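Local structure of hypothetical protein XAC2396 (Xanthomonas axonopodis pv. citri, 2G3W) at residues M41-L49 and F152-M163; W81-E89 and G106-W115. The protein is of unknown function, but has a compact fold built around a variation of the PD-(D/E)XK nuclease motif, which hints at a possible nucleic acid-related role. All coordinates share one frame; numbering follows the deposited sequence. Where two conformers were deposited one is given.

Interaction 1: residues M41-L49 and F152-M163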
loop_
_atom_site.group_PDB
_atom_site.type_symbol
_atom_site.label_atom_id
_atom_site.label_comp_id
_atom_site.label_asym_id
_atom_site.label_seq_id
_atom_site.Cartn_x
_atom_site.Cartn_y
_atom_site.Cartn_z
HETATM N N MSE A 41 6.360 22.415 -4.778
HETATM C CA MSE A 41 5.435 21.656 -5.611
HETATM C C MSE A 41 5.015 20.335 -4.925
HETATM O O MSE A 41 3.895 19.855 -5.109
HETATM C CB MSE A 41 6.000 21.428 -7.052
HETATM C CG MSE A 41 6.233 22.735 -7.852
HETATM SE SE MSE A 41 4.560 23.650 -8.141
HETATM C CE MSE A 41 3.763 22.349 -9.327
ATOM N N VAL A 42 5.895 19.766 -4.126
ATOM C CA VAL A 42 5.538 18.582 -3.311
ATOM C C VAL A 42 4.468 19.004 -2.293
ATOM O O VAL A 42 3.503 18.241 -2.060
ATOM C CB VAL A 42 6.742 17.946 -2.588
ATOM C CG1 VAL A 42 6.295 16.822 -1.613
ATOM C CG2 VAL A 42 7.716 17.315 -3.600
ATOM N N ARG A 43 4.590 20.216 -1.714
ATOM C CA ARG A 43 3.542 20.684 -0.801
ATOM C C ARG A 43 2.212 20.882 -1.527
ATOM O O ARG A 43 1.142 20.563 -1.008
ATOM C CB ARG A 43 3.884 22.021 -0.162
ATOM C CG ARG A 43 4.997 22.073 0.860
ATOM C CD ARG A 43 4.586 23.241 1.824
ATOM N NE ARG A 43 5.022 24.533 1.267
ATOM C CZ ARG A 43 4.370 25.681 1.326
ATOM N NH1 ARG A 43 3.144 25.767 1.847
ATOM N NH2 ARG A 43 4.936 26.755 0.780
ATOM N N LEU A 44 2.271 21.471 -2.717
ATOM C CA LEU A 44 1.071 21.623 -3.532
ATOM C C LEU A 44 0.480 20.248 -3.866
ATOM O O LEU A 44 -0.718 20.027 -3.714
ATOM C CB LEU A 44 1.375 22.413 -4.806
ATOM C CG LEU A 44 0.157 22.707 -5.662
ATOM C CD1 LEU A 44 -0.825 23.615 -4.872
ATOM C CD2 LEU A 44 0.590 23.318 -6.970
ATOM N N LEU A 45 1.316 19.327 -4.331
ATOM C CA LEU A 45 0.868 17.953 -4.580
ATOM C C LEU A 45 0.238 17.323 -3.309
ATOM O O LEU A 45 -0.775 16.603 -3.402
ATOM C CB LEU A 45 2.034 17.085 -5.141
ATOM C CG LEU A 45 1.765 15.587 -5.317
ATOM C CD1 LEU A 45 0.669 15.285 -6.292
ATOM C CD2 LEU A 45 3.053 14.852 -5.698
ATOM N N ALA A 46 0.856 17.564 -2.146
ATOM C CA ALA A 46 0.369 17.013 -0.871
ATOM C C ALA A 46 -1.023 17.515 -0.550
ATOM O O ALA A 46 -1.900 16.747 -0.119
ATOM C CB ALA A 46 1.319 17.333 0.268
ATOM N N PHE A 47 -1.229 18.811 -0.756
ATOM C CA PHE A 47 -2.548 19.354 -0.595
ATOM C C PHE A 47 -3.546 18.581 -1.486
ATOM O O PHE A 47 -4.604 18.148 -1.018
ATOM C CB PHE A 47 -2.551 20.880 -0.854
ATOM C CG PHE A 47 -3.843 21.540 -0.437
ATOM C CD1 PHE A 47 -4.979 21.359 -1.185
ATOM C CD2 PHE A 47 -3.920 22.303 0.731
ATOM C CE1 PHE A 47 -6.207 21.932 -0.805
ATOM C CE2 PHE A 47 -5.148 22.912 1.112
ATOM C CZ PHE A 47 -6.278 22.706 0.348
ATOM N N ALA A 48 -3.192 18.362 -2.751
ATOM C CA ALA A 48 -4.075 17.662 -3.673
ATOM C C ALA A 48 -4.337 16.217 -3.274
ATOM O O ALA A 48 -5.459 15.709 -3.487
ATOM C CB ALA A 48 -3.536 17.741 -5.098
ATOM N N LEU A 49 -3.332 15.542 -2.716
ATOM C CA LEU A 49 -3.518 14.154 -2.258
ATOM C C LEU A 49 -4.487 14.042 -1.064
ATOM O O LEU A 49 -5.164 13.034 -0.902
ATOM C CB LEU A 49 -2.177 13.470 -1.945
ATOM C CG LEU A 49 -1.190 13.323 -3.124
ATOM C CD1 LEU A 49 0.104 12.609 -2.685
ATOM C CD2 LEU A 49 -1.871 12.594 -4.281
ATOM N N PHE A 152 -3.847 23.683 -12.190
ATOM C CA PHE A 152 -3.671 22.244 -12.384
ATOM C C PHE A 152 -4.978 21.461 -12.348
ATOM O O PHE A 152 -5.846 21.700 -11.490
ATOM C CB PHE A 152 -2.719 21.648 -11.333
ATOM C CG PHE A 152 -1.270 21.927 -11.601
ATOM C CD1 PHE A 152 -0.526 21.101 -12.453
ATOM C CD2 PHE A 152 -0.643 23.013 -11.006
ATOM C CE1 PHE A 152 0.814 21.373 -12.707
ATOM C CE2 PHE A 152 0.687 23.297 -11.266
ATOM C CZ PHE A 152 1.420 22.474 -12.111
ATOM N N ASP A 153 -5.111 20.530 -13.299
ATOM C CA ASP A 153 -5.977 19.378 -13.131
ATOM C C ASP A 153 -5.158 18.342 -12.434
ATOM O O ASP A 153 -4.027 18.058 -12.851
ATOM C CB ASP A 153 -6.418 18.829 -14.485
ATOM C CG ASP A 153 -7.321 19.784 -15.224
ATOM O OD1 ASP A 153 -8.265 20.323 -14.609
ATOM O OD2 ASP A 153 -7.086 20.004 -16.422
ATOM N N VAL A 154 -5.707 17.837 -11.334
ATOM C CA VAL A 154 -5.123 16.735 -10.602
ATOM C C VAL A 154 -6.084 15.574 -10.750
ATOM O O VAL A 154 -7.219 15.610 -10.238
ATOM C CB VAL A 154 -4.922 17.070 -9.109
ATOM C CG1 VAL A 154 -3.977 16.041 -8.459
ATOM C CG2 VAL A 154 -4.372 18.490 -8.936
ATOM N N ILE A 155 -5.645 14.572 -11.501
ATOM C CA ILE A 155 -6.465 13.414 -11.782
ATOM C C ILE A 155 -5.895 12.249 -10.935
ATOM O O ILE A 155 -4.732 11.856 -11.120
ATOM C CB ILE A 155 -6.462 13.087 -13.288
ATOM C CG1 ILE A 155 -7.368 14.062 -14.051
ATOM C CG2 ILE A 155 -6.972 11.675 -13.543
ATOM C CD1 ILE A 155 -6.931 14.318 -15.453
ATOM N N ILE A 156 -6.698 11.738 -10.003
ATOM C CA ILE A 156 -6.282 10.607 -9.150
ATOM C C ILE A 156 -7.177 9.403 -9.419
ATOM O O ILE A 156 -8.409 9.527 -9.416
ATOM C CB ILE A 156 -6.259 10.991 -7.657
ATOM C CG1 ILE A 156 -5.447 12.287 -7.465
ATOM C CG2 ILE A 156 -5.690 9.839 -6.815
ATOM C CD1 ILE A 156 -5.466 12.857 -6.028
ATOM N N GLN A 157 -6.543 8.268 -9.714
ATOM C CA GLN A 157 -7.231 7.046 -10.134
ATOM C C GLN A 157 -6.336 5.814 -9.913
ATOM O O GLN A 157 -5.205 5.782 -10.395
ATOM C CB GLN A 157 -7.649 7.161 -11.613
ATOM C CG GLN A 157 -6.525 7.003 -12.676
ATOM C CD GLN A 157 -5.484 8.132 -12.704
ATOM O OE1 GLN A 157 -5.654 9.188 -12.096
ATOM N NE2 GLN A 157 -4.402 7.903 -13.437
ATOM N N ASP A 158 -6.836 4.811 -9.202
ATOM C CA ASP A 158 -6.070 3.585 -8.928
ATOM C C ASP A 158 -4.686 3.827 -8.286
ATOM O O ASP A 158 -3.717 3.133 -8.598
ATOM C CB ASP A 158 -5.939 2.741 -10.202
ATOM C CG ASP A 158 -7.279 2.260 -10.717
ATOM O OD1 ASP A 158 -8.203 2.110 -9.886
ATOM O OD2 ASP A 158 -7.402 2.035 -11.943
ATOM N N GLY A 159 -4.611 4.811 -7.393
ATOM C CA GLY A 159 -3.375 5.157 -6.682
ATOM C C GLY A 159 -2.363 5.957 -7.488
ATOM O O GLY A 159 -1.272 6.273 -7.002
ATOM N N GLU A 160 -2.731 6.295 -8.714
ATOM C CA GLU A 160 -1.881 7.059 -9.602
ATOM C C GLU A 160 -2.348 8.520 -9.640
ATOM O O GLU A 160 -3.554 8.802 -9.655
ATOM C CB GLU A 160 -1.941 6.438 -10.990
ATOM C CG GLU A 160 -1.179 7.168 -12.038
ATOM C CD GLU A 160 -1.232 6.481 -13.373
ATOM O OE1 GLU A 160 -2.261 6.587 -14.076
ATOM O OE2 GLU A 160 -0.223 5.856 -13.737
ATOM N N VAL A 161 -1.397 9.446 -9.648
ATOM C CA VAL A 161 -1.735 10.865 -9.659
ATOM C C VAL A 161 -1.105 11.541 -10.866
ATOM O O VAL A 161 0.075 11.338 -11.151
ATOM C CB VAL A 161 -1.369 11.580 -8.298
ATOM C CG1 VAL A 161 0.076 11.395 -7.957
ATOM C CG2 VAL A 161 -1.764 13.088 -8.312
ATOM N N GLN A 162 -1.922 12.307 -11.583
ATOM C CA GLN A 162 -1.478 13.188 -12.664
ATOM C C GLN A 162 -1.720 14.645 -12.298
ATOM O O GLN A 162 -2.813 15.019 -11.870
ATOM C CB GLN A 162 -2.177 12.869 -14.008
ATOM C CG GLN A 162 -1.683 13.774 -15.153
ATOM C CD GLN A 162 -2.337 13.536 -16.516
ATOM O OE1 GLN A 162 -3.335 12.816 -16.646
ATOM N NE2 GLN A 162 -1.769 14.162 -17.544
HETATM N N MSE A 163 -0.683 15.463 -12.483
HETATM C CA MSE A 163 -0.759 16.887 -12.283
HETATM C C MSE A 163 -0.621 17.520 -13.651
HETATM O O MSE A 163 0.479 17.545 -14.236
HETATM C CB MSE A 163 0.371 17.336 -11.375
HETATM C CG MSE A 163 0.192 16.868 -9.931
HETATM SE SE MSE A 163 -0.758 18.199 -8.900
HETATM C CE MSE A 163 0.732 19.364 -8.706
#

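Interaction 2: residues W81-E89 and G106-W115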
loop_
_atom_site.group_PDB
_atom_site.type_symbol
_atom_site.label_atom_id
_atom_site.label_comp_id
_atom_site.label_asym_id
_atom_site.label_seq_id
_atom_site.Cartn_x
_atom_site.Cartn_y
_atom_site.Cartn_z
ATOM N N TRP A 81 -1.915 15.680 10.221
ATOM C CA TRP A 81 -0.655 16.393 10.361
ATOM C C TRP A 81 0.268 15.828 9.321
ATOM O O TRP A 81 0.585 14.649 9.365
ATOM C CB TRP A 81 -0.087 16.118 11.753
ATOM C CG TRP A 81 1.268 16.678 12.090
ATOM C CD1 TRP A 81 2.475 16.329 11.546
ATOM C CD2 TRP A 81 1.551 17.629 13.109
ATOM N NE1 TRP A 81 3.496 17.033 12.143
ATOM C CE2 TRP A 81 2.951 17.838 13.112
ATOM C CE3 TRP A 81 0.751 18.340 14.022
ATOM C CZ2 TRP A 81 3.576 18.733 13.988
ATOM C CZ3 TRP A 81 1.371 19.234 14.898
ATOM C CH2 TRP A 81 2.778 19.428 14.867
ATOM N N ILE A 82 0.675 16.668 8.360
ATOM C CA ILE A 82 1.522 16.221 7.237
ATOM C C ILE A 82 2.908 16.879 7.246
ATOM O O ILE A 82 2.997 18.111 7.224
ATOM C CB ILE A 82 0.818 16.497 5.854
ATOM C CG1 ILE A 82 -0.634 15.949 5.814
ATOM C CG2 ILE A 82 1.688 15.923 4.703
ATOM C CD1 ILE A 82 -1.485 16.396 4.617
ATOM N N ASP A 83 3.981 16.075 7.302
ATOM C CA ASP A 83 5.357 16.570 7.261
ATOM C C ASP A 83 6.062 16.052 6.009
ATOM O O ASP A 83 5.944 14.856 5.668
ATOM C CB ASP A 83 6.183 16.139 8.500
ATOM C CG ASP A 83 5.976 17.055 9.714
ATOM O OD1 ASP A 83 5.676 18.237 9.556
ATOM O OD2 ASP A 83 6.065 16.575 10.844
ATOM N N LEU A 84 6.765 16.939 5.306
ATOM C CA LEU A 84 7.404 16.547 4.062
ATOM C C LEU A 84 8.821 16.186 4.391
ATOM O O LEU A 84 9.389 16.680 5.380
ATOM C CB LEU A 84 7.369 17.641 2.980
ATOM C CG LEU A 84 5.988 18.327 2.829
ATOM C CD1 LEU A 84 6.126 19.572 1.970
ATOM C CD2 LEU A 84 4.952 17.374 2.276
ATOM N N GLY A 85 9.387 15.309 3.584
ATOM C CA GLY A 85 10.800 14.956 3.747
ATOM C C GLY A 85 11.049 13.747 4.618
ATOM O O GLY A 85 10.307 12.737 4.596
ATOM N N GLN A 86 12.120 13.858 5.402
ATOM C CA GLN A 86 12.613 12.769 6.184
ATOM C C GLN A 86 12.685 13.234 7.624
ATOM O O GLN A 86 13.811 13.400 8.151
ATOM C CB GLN A 86 14.051 12.482 5.757
ATOM C CG GLN A 86 14.285 11.099 5.353
ATOM C CD GLN A 86 14.495 11.026 3.879
ATOM O OE1 GLN A 86 15.640 10.929 3.447
ATOM N NE2 GLN A 86 13.409 11.108 3.083
ATOM N N PRO A 87 11.529 13.453 8.281
ATOM C CA PRO A 87 11.635 13.892 9.687
ATOM C C PRO A 87 12.383 12.942 10.605
ATOM O O PRO A 87 12.299 11.728 10.458
ATOM C CB PRO A 87 10.170 13.997 10.136
ATOM C CG PRO A 87 9.391 13.343 9.142
ATOM C CD PRO A 87 10.127 13.380 7.849
ATOM N N ASP A 88 13.103 13.495 11.572
ATOM C CA ASP A 88 13.787 12.655 12.517
ATOM C C ASP A 88 12.795 11.929 13.431
ATOM O O ASP A 88 11.584 12.218 13.439
ATOM C CB ASP A 88 14.905 13.425 13.258
ATOM C CG ASP A 88 14.385 14.387 14.347
ATOM O OD1 ASP A 88 13.172 14.458 14.647
ATOM O OD2 ASP A 88 15.234 15.049 14.956
ATOM N N GLU A 89 13.307 10.963 14.175
ATOM C CA GLU A 89 12.502 10.133 15.059
ATOM C C GLU A 89 11.617 10.912 16.030
ATOM O O GLU A 89 10.494 10.505 16.308
ATOM C CB GLU A 89 13.432 9.220 15.845
ATOM C CG GLU A 89 14.238 8.375 14.909
ATOM C CD GLU A 89 14.861 7.226 15.618
ATOM O OE1 GLU A 89 14.122 6.276 15.958
ATOM O OE2 GLU A 89 16.079 7.278 15.830
ATOM N N GLY A 106 7.897 11.411 1.886
ATOM C CA GLY A 106 9.287 11.503 1.431
ATOM C C GLY A 106 9.428 11.523 -0.090
ATOM O O GLY A 106 8.547 11.047 -0.808
ATOM N N TYR A 107 10.548 12.086 -0.572
ATOM C CA TYR A 107 10.726 12.310 -1.996
ATOM C C TYR A 107 12.211 12.416 -2.370
ATOM O O TYR A 107 12.550 13.004 -3.386
ATOM C CB TYR A 107 9.877 13.521 -2.455
ATOM C CG TYR A 107 10.250 14.841 -1.826
ATOM C CD1 TYR A 107 9.787 15.202 -0.550
ATOM C CD2 TYR A 107 11.068 15.736 -2.493
ATOM C CE1 TYR A 107 10.191 16.405 0.049
ATOM C CE2 TYR A 107 11.426 16.949 -1.927
ATOM C CZ TYR A 107 10.983 17.269 -0.666
ATOM O OH TYR A 107 11.348 18.453 -0.135
ATOM N N GLY A 108 13.088 11.775 -1.581
ATOM C CA GLY A 108 14.519 12.082 -1.665
ATOM C C GLY A 108 15.336 10.995 -2.337
ATOM O O GLY A 108 16.552 11.052 -2.293
ATOM N N GLY A 109 14.667 10.010 -2.953
ATOM C CA GLY A 109 15.356 9.059 -3.819
ATOM C C GLY A 109 16.024 8.007 -2.938
ATOM O O GLY A 109 15.415 7.536 -2.000
ATOM N N GLN A 110 17.280 7.674 -3.203
ATOM C CA GLN A 110 17.963 6.665 -2.394
ATOM C C GLN A 110 17.938 6.942 -0.879
ATOM O O GLN A 110 17.833 6.012 -0.071
ATOM C CB GLN A 110 19.416 6.496 -2.868
ATOM C CG GLN A 110 19.555 5.627 -4.109
ATOM C CD GLN A 110 19.651 4.132 -3.803
ATOM O OE1 GLN A 110 19.105 3.639 -2.805
ATOM N NE2 GLN A 110 20.356 3.402 -4.673
ATOM N N ALA A 111 18.066 8.212 -0.506
ATOM C CA ALA A 111 18.034 8.621 0.900
ATOM C C ALA A 111 16.735 8.186 1.581
ATOM O O ALA A 111 16.737 7.774 2.748
ATOM C CB ALA A 111 18.194 10.122 1.009
ATOM N N THR A 112 15.623 8.339 0.872
ATOM C CA THR A 112 14.320 7.979 1.398
ATOM C C THR A 112 14.131 6.457 1.516
ATOM O O THR A 112 13.553 5.992 2.493
ATOM C CB THR A 112 13.196 8.593 0.559
ATOM O OG1 THR A 112 13.355 10.021 0.506
ATOM C CG2 THR A 112 11.833 8.267 1.159
ATOM N N GLU A 113 14.613 5.694 0.536
ATOM C CA GLU A 113 14.634 4.220 0.655
ATOM C C GLU A 113 15.532 3.746 1.809
ATOM O O GLU A 113 15.148 2.886 2.592
ATOM C CB GLU A 113 15.109 3.568 -0.644
ATOM C CG GLU A 113 15.280 2.031 -0.501
ATOM C CD GLU A 113 15.507 1.341 -1.820
ATOM O OE1 GLU A 113 16.556 1.601 -2.457
ATOM O OE2 GLU A 113 14.633 0.542 -2.219
ATOM N N THR A 114 16.723 4.318 1.918
ATOM C CA THR A 114 17.609 3.977 3.027
ATOM C C THR A 114 16.994 4.331 4.395
ATOM O O THR A 114 17.003 3.505 5.317
ATOM C CB THR A 114 18.986 4.593 2.848
ATOM O OG1 THR A 114 18.858 6.020 2.829
ATOM C CG2 THR A 114 19.570 4.122 1.540
ATOM N N TRP A 115 16.429 5.523 4.496
ATOM C CA TRP A 115 15.664 5.954 5.672
ATOM C C TRP A 115 14.560 4.927 6.027
ATOM O O TRP A 115 14.476 4.446 7.164
ATOM C CB TRP A 115 15.054 7.330 5.436
ATOM C CG TRP A 115 14.113 7.795 6.527
ATOM C CD1 TRP A 115 14.450 8.391 7.709
ATOM C CD2 TRP A 115 12.675 7.756 6.494
ATOM N NE1 TRP A 115 13.310 8.698 8.431
ATOM C CE2 TRP A 115 12.211 8.314 7.709
ATOM C CE3 TRP A 115 11.747 7.254 5.583
ATOM C CZ2 TRP A 115 10.853 8.410 8.022
ATOM C CZ3 TRP A 115 10.378 7.349 5.901
ATOM C CH2 TRP A 115 9.954 7.916 7.114
HETATM O O HOH W 1 12.794 9.417 11.290
#

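Interaction 1: residues M41-L49 and F152-M163
Apolar helix-on-hairpin packing joins Met41, Leu44, Leu45, Ala48 and Leu49 to one face of the β-hairpin 152-163, deep inside the YaeQ fold, where helix 37-49 lies against a large mixed sheet. A type I' turn from Gln157 to Glu160 closes the hairpin. Val154 and Met163, like Ile156 and Val161, occupy its non-hydrogen-bonded pairs, and these four side chains rise toward the helix together with Phe152. Segment 41-49 passes over strand 152-157 at 10.1 Å between axes, their directions 53° apart, and no hydrogen bond links the segments; fit between carbon surfaces does the work.

At one end, the chain of Met41, modelled like Met163 as selenomethionine, bends at both its second and third torsions and brings methyl CE to 3.6 Å from Phe152 CZ, the two side chains crossing at about a right angle. The Phe152 ring receives Met163 CE over the centre of one face, 4.2 Å above its plane. Leu44 CD2 packs obliquely on the same ring, while Leu44 also touches Leu27 and Leu29 of strand 21-31.

Midway, Leu45 holds CG opposite its own backbone N (chi1 174°), which carries CD1 to the hairpin, where it rests against both Val161 CG2 (3.9 Å) and Met163 CG (4.0 Å). The small Ala48 allows the closest backbone approach, its CA lying 7.1 Å from that of Val154, and its CB nestles against both methyls of that valine. Beside the hairpin, on the next strand of the sheet, Val161 also meets Leu172 and Pro174.

Toward the turn, the side chains of Leu49 and Ile156 cross at about a right angle, Leu49 CD2 standing 4.0 Å from Ile156 CD1 and 4.1 Å from Val161 CG2.

Interaction 2: residues W81-E89 and G106-W115
Gly85 and Gly106 bring their backbones together where strands 78-84 and 101-106 end, the two CA atoms 4.4 Å apart, and Gly85 turns away from its strand with a positive phi while its O rests 3.5 Å from Gly106 CA. Beside it the Tyr107 ring presents its edge, with CE1 3.8 Å from Gly85 N.

Gln86 makes the largest single contribution. Its first torsion, -125°, lies off the staggered positions, and a bend at the second carries the amide to the start of helix 110-123. There NE2 donates to Thr112 OG1 (2.8 Å, 145° at the hydrogen), tilted from the amide plane; the same oxygen accepts Gly108 N at 2.7 Å, so one hydroxyl ties Gln86 to the turn before the helix. Nearer the backbone, Gln86 CG makes a CH-pi contact over the five-membered ring of Trp115, 3.7 Å from its centroid. The indole NE1-H, in the ring plane, donates to a water (3.0 Å from NE1 to its oxygen) that bridges to Pro87 O.

Gly109 takes the N-cap position of helix 110-123, which follows strand 101-106 in a strand-turn-helix unit. Strand 78-84, helix 89-98 and parallel strand 101-106 form a β-α-β crossover; these contacts join the loop leaving its first strand to the turn and helix following the second.

In the fold
Interactions 1 and 2 lie on opposite sides of the chain's centre, their own centres about 18 Å apart, yet both reach the same mixed sheet. Along the chain the order is 41-49, 81-89, 106-115, 152-163, so interaction 2 falls wholly between the two halves of interaction 1. Helix 37-49 connects them: while one side packs on the hairpin, Val42 CG2 reaches Tyr107 CD2 (3.9 Å) and Ala46 CB approaches Leu84 CD2 (4.2 Å). The example illustrates how one helix can pack on an antiparallel hairpin and also touch the ends of a β-α-β unit, consistent with the compact fold described for YaeQ.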